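Local coordinates for matrix protein VP40 (Lake Victoria marburgvirus, PDB 5B0V) that serves as the filovirus matrix protein, driving virus particle assembly and budding through the host multivesicular body pathway, at residues K253-S259 against A291-F295; V209-L215 against G299-Q304. All coordinates share one frame; numbering follows the deposited sequence.

Interaction 1. Residues K253-S259 against A291-F295; sequences KVPEKTS and APENF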
loop_
_atom_site.group_PDB
_atom_site.type_symbol
_atom_site.label_atom_id
_atom_site.label_comp_id
_atom_site.label_asym_id
_atom_site.label_seq_id
_atom_site.Cartn_x
_atom_site.Cartn_y
_atom_site.Cartn_z
ATOM N N LYS A 253 3.146 9.801 26.358
ATOM C CA LYS A 253 3.006 9.790 24.918
ATOM C C LYS A 253 4.317 9.401 24.283
ATOM O O LYS A 253 5.356 9.898 24.659
ATOM C CB LYS A 253 2.596 11.179 24.420
ATOM C CG LYS A 253 2.120 11.149 22.991
ATOM C CD LYS A 253 1.387 12.417 22.577
ATOM C CE LYS A 253 0.941 12.313 21.112
ATOM N NZ LYS A 253 2.061 11.987 20.178
ATOM N N VAL A 254 4.270 8.518 23.300
ATOM C CA VAL A 254 5.502 8.136 22.615
ATOM C C VAL A 254 5.879 9.231 21.613
ATOM O O VAL A 254 5.097 9.561 20.711
ATOM C CB VAL A 254 5.405 6.785 21.885
ATOM C CG1 VAL A 254 6.759 6.404 21.315
ATOM C CG2 VAL A 254 4.918 5.698 22.838
ATOM N N PRO A 255 7.065 9.806 21.779
ATOM C CA PRO A 255 7.510 10.895 20.934
ATOM C C PRO A 255 8.048 10.439 19.575
ATOM O O PRO A 255 8.620 9.350 19.448
ATOM C CB PRO A 255 8.610 11.549 21.769
ATOM C CG PRO A 255 9.133 10.480 22.630
ATOM C CD PRO A 255 8.093 9.392 22.737
ATOM N N GLU A 256 7.853 11.289 18.573
ATOM C CA GLU A 256 8.148 10.946 17.166
ATOM C C GLU A 256 7.401 9.698 16.734
ATOM O O GLU A 256 7.936 8.822 16.032
ATOM C CB GLU A 256 9.634 10.737 16.955
ATOM C CG GLU A 256 10.441 11.939 17.390
ATOM C CD GLU A 256 11.910 11.629 17.504
ATOM O OE1 GLU A 256 12.713 12.476 17.074
ATOM O OE2 GLU A 256 12.255 10.540 18.009
ATOM N N LYS A 257 6.178 9.597 17.221
ATOM C CA LYS A 257 5.259 8.594 16.778
ATOM C C LYS A 257 3.895 9.257 16.937
ATOM O O LYS A 257 3.683 10.012 17.901
ATOM C CB LYS A 257 5.330 7.349 17.653
ATOM C CG LYS A 257 6.689 6.706 17.821
ATOM C CD LYS A 257 6.950 5.717 16.714
ATOM C CE LYS A 257 8.378 5.167 16.707
ATOM N NZ LYS A 257 8.607 4.288 15.502
ATOM N N THR A 258 2.966 8.964 16.033
ATOM C CA THR A 258 1.608 9.458 16.165
ATOM C C THR A 258 0.687 8.472 16.853
ATOM O O THR A 258 0.866 7.267 16.767
ATOM C CB THR A 258 1.008 9.774 14.803
ATOM O OG1 THR A 258 1.311 8.718 13.894
ATOM C CG2 THR A 258 1.578 11.096 14.265
ATOM N N SER A 259 -0.278 9.004 17.579
ATOM C CA SER A 259 -1.363 8.216 18.143
ATOM C C SER A 259 -0.906 7.016 19.006
ATOM O O SER A 259 -1.534 5.957 18.995
ATOM C CB SER A 259 -2.263 7.737 17.000
ATOM O OG SER A 259 -2.690 8.816 16.195
ATOM N N ALA A 291 -4.030 5.643 20.988
ATOM C CA ALA A 291 -5.085 6.617 21.206
ATOM C C ALA A 291 -4.892 7.726 20.195
ATOM O O ALA A 291 -3.802 7.866 19.663
ATOM C CB ALA A 291 -5.012 7.173 22.595
ATOM N N PRO A 292 -5.942 8.523 19.933
ATOM C CA PRO A 292 -5.813 9.615 19.002
ATOM C C PRO A 292 -4.695 10.552 19.353
ATOM O O PRO A 292 -4.460 10.813 20.501
ATOM C CB PRO A 292 -7.160 10.302 19.117
ATOM C CG PRO A 292 -8.107 9.172 19.306
ATOM C CD PRO A 292 -7.362 8.271 20.259
ATOM N N GLU A 293 -3.992 11.015 18.333
ATOM C CA GLU A 293 -2.857 11.910 18.488
ATOM C C GLU A 293 -3.218 13.125 19.351
ATOM O O GLU A 293 -2.485 13.494 20.255
ATOM C CB GLU A 293 -2.352 12.318 17.096
ATOM C CG GLU A 293 -1.207 13.309 17.059
ATOM C CD GLU A 293 0.095 12.750 17.593
ATOM O OE1 GLU A 293 0.123 11.598 18.034
ATOM O OE2 GLU A 293 1.100 13.486 17.592
ATOM N N ASN A 294 -4.381 13.710 19.101
ATOM C CA ASN A 294 -4.849 14.857 19.900
ATOM C C ASN A 294 -5.491 14.479 21.225
ATOM O O ASN A 294 -6.104 15.323 21.845
ATOM C CB ASN A 294 -5.858 15.713 19.122
ATOM C CG ASN A 294 -7.125 14.938 18.742
ATOM O OD1 ASN A 294 -7.165 13.690 18.796
ATOM N ND2 ASN A 294 -8.150 15.665 18.315
ATOM N N PHE A 295 -5.406 13.237 21.664
ATOM C CA PHE A 295 -6.010 12.878 22.948
ATOM C C PHE A 295 -5.168 13.483 24.081
ATOM O O PHE A 295 -3.940 13.384 24.015
ATOM C CB PHE A 295 -6.049 11.366 23.082
ATOM C CG PHE A 295 -6.933 10.868 24.170
ATOM C CD1 PHE A 295 -8.257 10.608 23.934
ATOM C CD2 PHE A 295 -6.425 10.641 25.431
ATOM C CE1 PHE A 295 -9.069 10.124 24.944
ATOM C CE2 PHE A 295 -7.223 10.158 26.458
ATOM C CZ PHE A 295 -8.553 9.894 26.215
#
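Glu-293 puts its carboxylate between Lys-253 and the backbone of Ser-259, and its OE1 takes both. Lys-253 NZ forms a salt bridge to Glu-293 OE1 at 2.9 Å, from the syn side but tilted 33° out of the carboxylate plane, with a weak second bond to Glu-293 OE2; Ser-259 N reaches the anti side of Glu-293 OE1 at 2.7 Å, also tilted from the plane, with a nearly straight N-H (168°). The two donors come from opposite faces of that plane, which limits how far the group can rotate. Glu-293 leaves its backbone with CG anti to N and then bends at chi2 (68°), turning the carboxylate toward Lys-253 and Ser-259, where Thr-258 CG2 packs 4.0 Å from Glu-293 CD. Ala-291 N also donates to Ser-259 O at 3.2 Å, from above the carbonyl plane.

Residues 253-259 form the hairpin-like loop between strands 251-253 and 260-264, with a backbone bond between Val-254 and Leu-260, whereas 291-295 follow strand 286-290 and contain a type I turn from Pro-292 to Phe-295. Both loops lie against the large N-terminal sheet: Trp-97 packs against Ser-259, Pro-292 and Glu-293, consistent with packing between the two domains of VP40.

Away from the buried Ser-259 and Ala-291 the contact thins out. Pro-255, Glu-256 and Asn-294 are exposed on their turns, while Lys-257 leads away to a salt bridge with Asp-60.

Interaction 2. Residues V209-L215 against G299-Q304; sequences VSIHPNL and GFNNRQ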
loop_
_atom_site.group_PDB
_atom_site.type_symbol
_atom_site.label_atom_id
_atom_site.label_comp_id
_atom_site.label_asym_id
_atom_site.label_seq_id
_atom_site.Cartn_x
_atom_site.Cartn_y
_atom_site.Cartn_z
ATOM N N VAL A 209 -6.000 -3.569 31.986
ATOM C CA VAL A 209 -6.302 -2.241 32.541
ATOM C C VAL A 209 -7.107 -1.449 31.545
ATOM O O VAL A 209 -6.683 -1.278 30.424
ATOM C CB VAL A 209 -4.990 -1.478 32.870
ATOM C CG1 VAL A 209 -5.093 0.027 32.666
ATOM C CG2 VAL A 209 -4.544 -1.767 34.291
ATOM N N SER A 210 -8.285 -1.011 31.949
ATOM C CA SER A 210 -9.057 -0.094 31.151
ATOM C C SER A 210 -8.561 1.288 31.503
ATOM O O SER A 210 -8.875 1.785 32.561
ATOM C CB SER A 210 -10.560 -0.242 31.423
ATOM O OG SER A 210 -11.288 0.818 30.782
ATOM N N ILE A 211 -7.806 1.915 30.603
ATOM C CA ILE A 211 -7.225 3.236 30.834
ATOM C C ILE A 211 -8.191 4.386 30.522
ATOM O O ILE A 211 -8.046 5.481 31.054
ATOM C CB ILE A 211 -5.911 3.397 30.032
ATOM C CG1 ILE A 211 -5.038 4.491 30.643
ATOM C CG2 ILE A 211 -6.162 3.640 28.541
ATOM C CD1 ILE A 211 -4.271 4.038 31.872
ATOM N N HIS A 212 -9.205 4.130 29.710
ATOM C CA HIS A 212 -10.232 5.128 29.439
ATOM C C HIS A 212 -11.429 4.354 28.966
ATOM O O HIS A 212 -11.284 3.366 28.284
ATOM C CB HIS A 212 -9.751 6.099 28.355
ATOM C CG HIS A 212 -10.721 7.183 27.971
ATOM N ND1 HIS A 212 -10.862 8.354 28.687
ATOM C CD2 HIS A 212 -11.528 7.309 26.895
ATOM C CE1 HIS A 212 -11.755 9.128 28.101
ATOM N NE2 HIS A 212 -12.169 8.518 27.007
ATOM N N PRO A 213 -12.634 4.786 29.352
ATOM C CA PRO A 213 -13.788 3.947 29.035
ATOM C C PRO A 213 -14.012 3.737 27.546
ATOM O O PRO A 213 -14.616 2.736 27.164
ATOM C CB PRO A 213 -14.964 4.697 29.657
ATOM C CG PRO A 213 -14.446 6.037 30.050
ATOM C CD PRO A 213 -12.986 5.887 30.265
ATOM N N ASN A 214 -13.513 4.653 26.724
ATOM C CA ASN A 214 -13.683 4.561 25.289
ATOM C C ASN A 214 -12.493 4.014 24.497
ATOM O O ASN A 214 -12.453 4.155 23.279
ATOM C CB ASN A 214 -14.102 5.929 24.757
ATOM C CG ASN A 214 -15.435 6.382 25.306
ATOM O OD1 ASN A 214 -15.747 7.584 25.314
ATOM N ND2 ASN A 214 -16.250 5.421 25.741
ATOM N N LEU A 215 -11.540 3.396 25.180
ATOM C CA LEU A 215 -10.466 2.650 24.546
ATOM C C LEU A 215 -10.532 1.193 25.014
ATOM O O LEU A 215 -10.879 0.910 26.166
ATOM C CB LEU A 215 -9.128 3.234 24.959
ATOM C CG LEU A 215 -8.874 4.683 24.576
ATOM C CD1 LEU A 215 -7.622 5.219 25.253
ATOM C CD2 LEU A 215 -8.729 4.829 23.080
ATOM N N GLY A 299 -6.413 12.894 30.346
ATOM C CA GLY A 299 -7.624 12.073 30.114
ATOM C C GLY A 299 -7.507 10.565 30.340
ATOM O O GLY A 299 -8.355 9.805 29.891
ATOM N N PHE A 300 -6.455 10.130 31.028
ATOM C CA PHE A 300 -6.215 8.725 31.309
ATOM C C PHE A 300 -6.353 8.416 32.818
ATOM O O PHE A 300 -5.623 7.587 33.383
ATOM C CB PHE A 300 -4.807 8.378 30.857
ATOM C CG PHE A 300 -4.593 8.481 29.376
ATOM C CD1 PHE A 300 -5.332 7.708 28.489
ATOM C CD2 PHE A 300 -3.599 9.295 28.859
ATOM C CE1 PHE A 300 -5.118 7.772 27.117
ATOM C CE2 PHE A 300 -3.368 9.352 27.495
ATOM C CZ PHE A 300 -4.133 8.593 26.624
ATOM N N ASN A 301 -7.270 9.086 33.491
ATOM C CA ASN A 301 -7.343 8.961 34.951
ATOM C C ASN A 301 -8.468 8.076 35.450
ATOM O O ASN A 301 -8.416 7.606 36.575
ATOM C CB ASN A 301 -7.429 10.347 35.575
ATOM C CG ASN A 301 -6.149 11.135 35.380
ATOM O OD1 ASN A 301 -5.060 10.557 35.344
ATOM N ND2 ASN A 301 -6.269 12.456 35.255
ATOM N N ASN A 302 -9.477 7.883 34.603
ATOM C CA ASN A 302 -10.605 7.025 34.891
ATOM C C ASN A 302 -10.262 5.590 34.504
ATOM O O ASN A 302 -10.663 5.074 33.440
ATOM C CB ASN A 302 -11.838 7.509 34.143
ATOM C CG ASN A 302 -13.063 6.632 34.378
ATOM O OD1 ASN A 302 -13.104 5.760 35.272
ATOM N ND2 ASN A 302 -14.083 6.860 33.566
ATOM N N ARG A 303 -9.541 4.943 35.410
ATOM C CA ARG A 303 -8.988 3.626 35.183
ATOM C C ARG A 303 -9.790 2.590 35.930
ATOM O O ARG A 303 -10.401 2.880 36.955
ATOM C CB ARG A 303 -7.560 3.581 35.699
ATOM C CG ARG A 303 -6.696 4.722 35.209
ATOM C CD ARG A 303 -5.316 4.640 35.804
ATOM N NE ARG A 303 -4.450 5.510 35.029
ATOM C CZ ARG A 303 -3.316 6.025 35.466
ATOM N NH1 ARG A 303 -2.849 5.745 36.666
ATOM N NH2 ARG A 303 -2.610 6.798 34.665
ATOM N N GLN A 304 -9.748 1.366 35.429
ATOM C CA GLN A 304 -10.381 0.224 36.083
ATOM C C GLN A 304 -9.640 -1.050 35.683
ATOM O O GLN A 304 -9.072 -1.106 34.595
ATOM C CB GLN A 304 -11.847 0.155 35.658
ATOM C CG GLN A 304 -12.654 -0.961 36.278
ATOM C CD GLN A 304 -14.093 -0.867 35.839
ATOM O OE1 GLN A 304 -14.412 -1.250 34.738
ATOM N NE2 GLN A 304 -14.957 -0.314 36.675
#
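Ser-210 and Gln-304 form an antiparallel, hydrogen-bonded pair: Ser-210 N to Gln-304 O at 2.8 Å, and Gln-304 N back to Ser-210 O at 3.0 Å. They join strand 205-210 to strand 304-309, in a three-stranded sheet completed by 218-219. Arg-303 CA adds a C-H contact to Ser-210 O.

Apolar packing lies next to the pairing. With CG1 anti to the backbone N (chi1 -158°), Ile-211 sets CG1 3.9 Å from Phe-300 CD1. Leu-215 CD1 meets the edge of the Phe-300 ring at CE1, 4.0 Å away.

Other van der Waals contacts involve polar groups. The chi2 turn of 79° carries Ile-211 CD1 to 3.5 Å from Arg-303 NE, the side chains lying side by side. On the exposed side, Asn-302 ND2 lies 3.6 Å from both CG and CD of Pro-213.

Two side-chain bonds are weak: His-212 ND1 to Gly-299 O, 3.1 Å with a bent N-H, and Arg-303 NE to Phe-300 O within its own loop; a firmer bond of Arg-303, from NH1, goes outside to Leu-246 O. The paired backbone bonds thus set the register at Ser-210 and Gln-304, while beyond them the contact rests mainly on van der Waals packing round Phe-300.

How the interactions relate
Interaction 1 is nested inside the chain loop that interaction 2 closes, and their centres are 16 Å apart. The short run from 291-295 to 299-304 connects them, and aromatic packing bridges the gap: the Phe-295 ring meets that of Phe-300 with planes at about 35° and packs edge-to-face with His-212, its CZ lying 3.7 Å from His-212 ND1. Ala-291 CB and Leu-215 CD1, 4.2 Å apart, add a second junction. Phe-261 links them as well, touching Lys-253 and Ala-291 in interaction 1 and meeting the Phe-300 ring edge-to-face. Interaction 1 faces the N-terminal sheet, whereas interaction 2 belongs to the smaller sheet of 205-210 and 304-309.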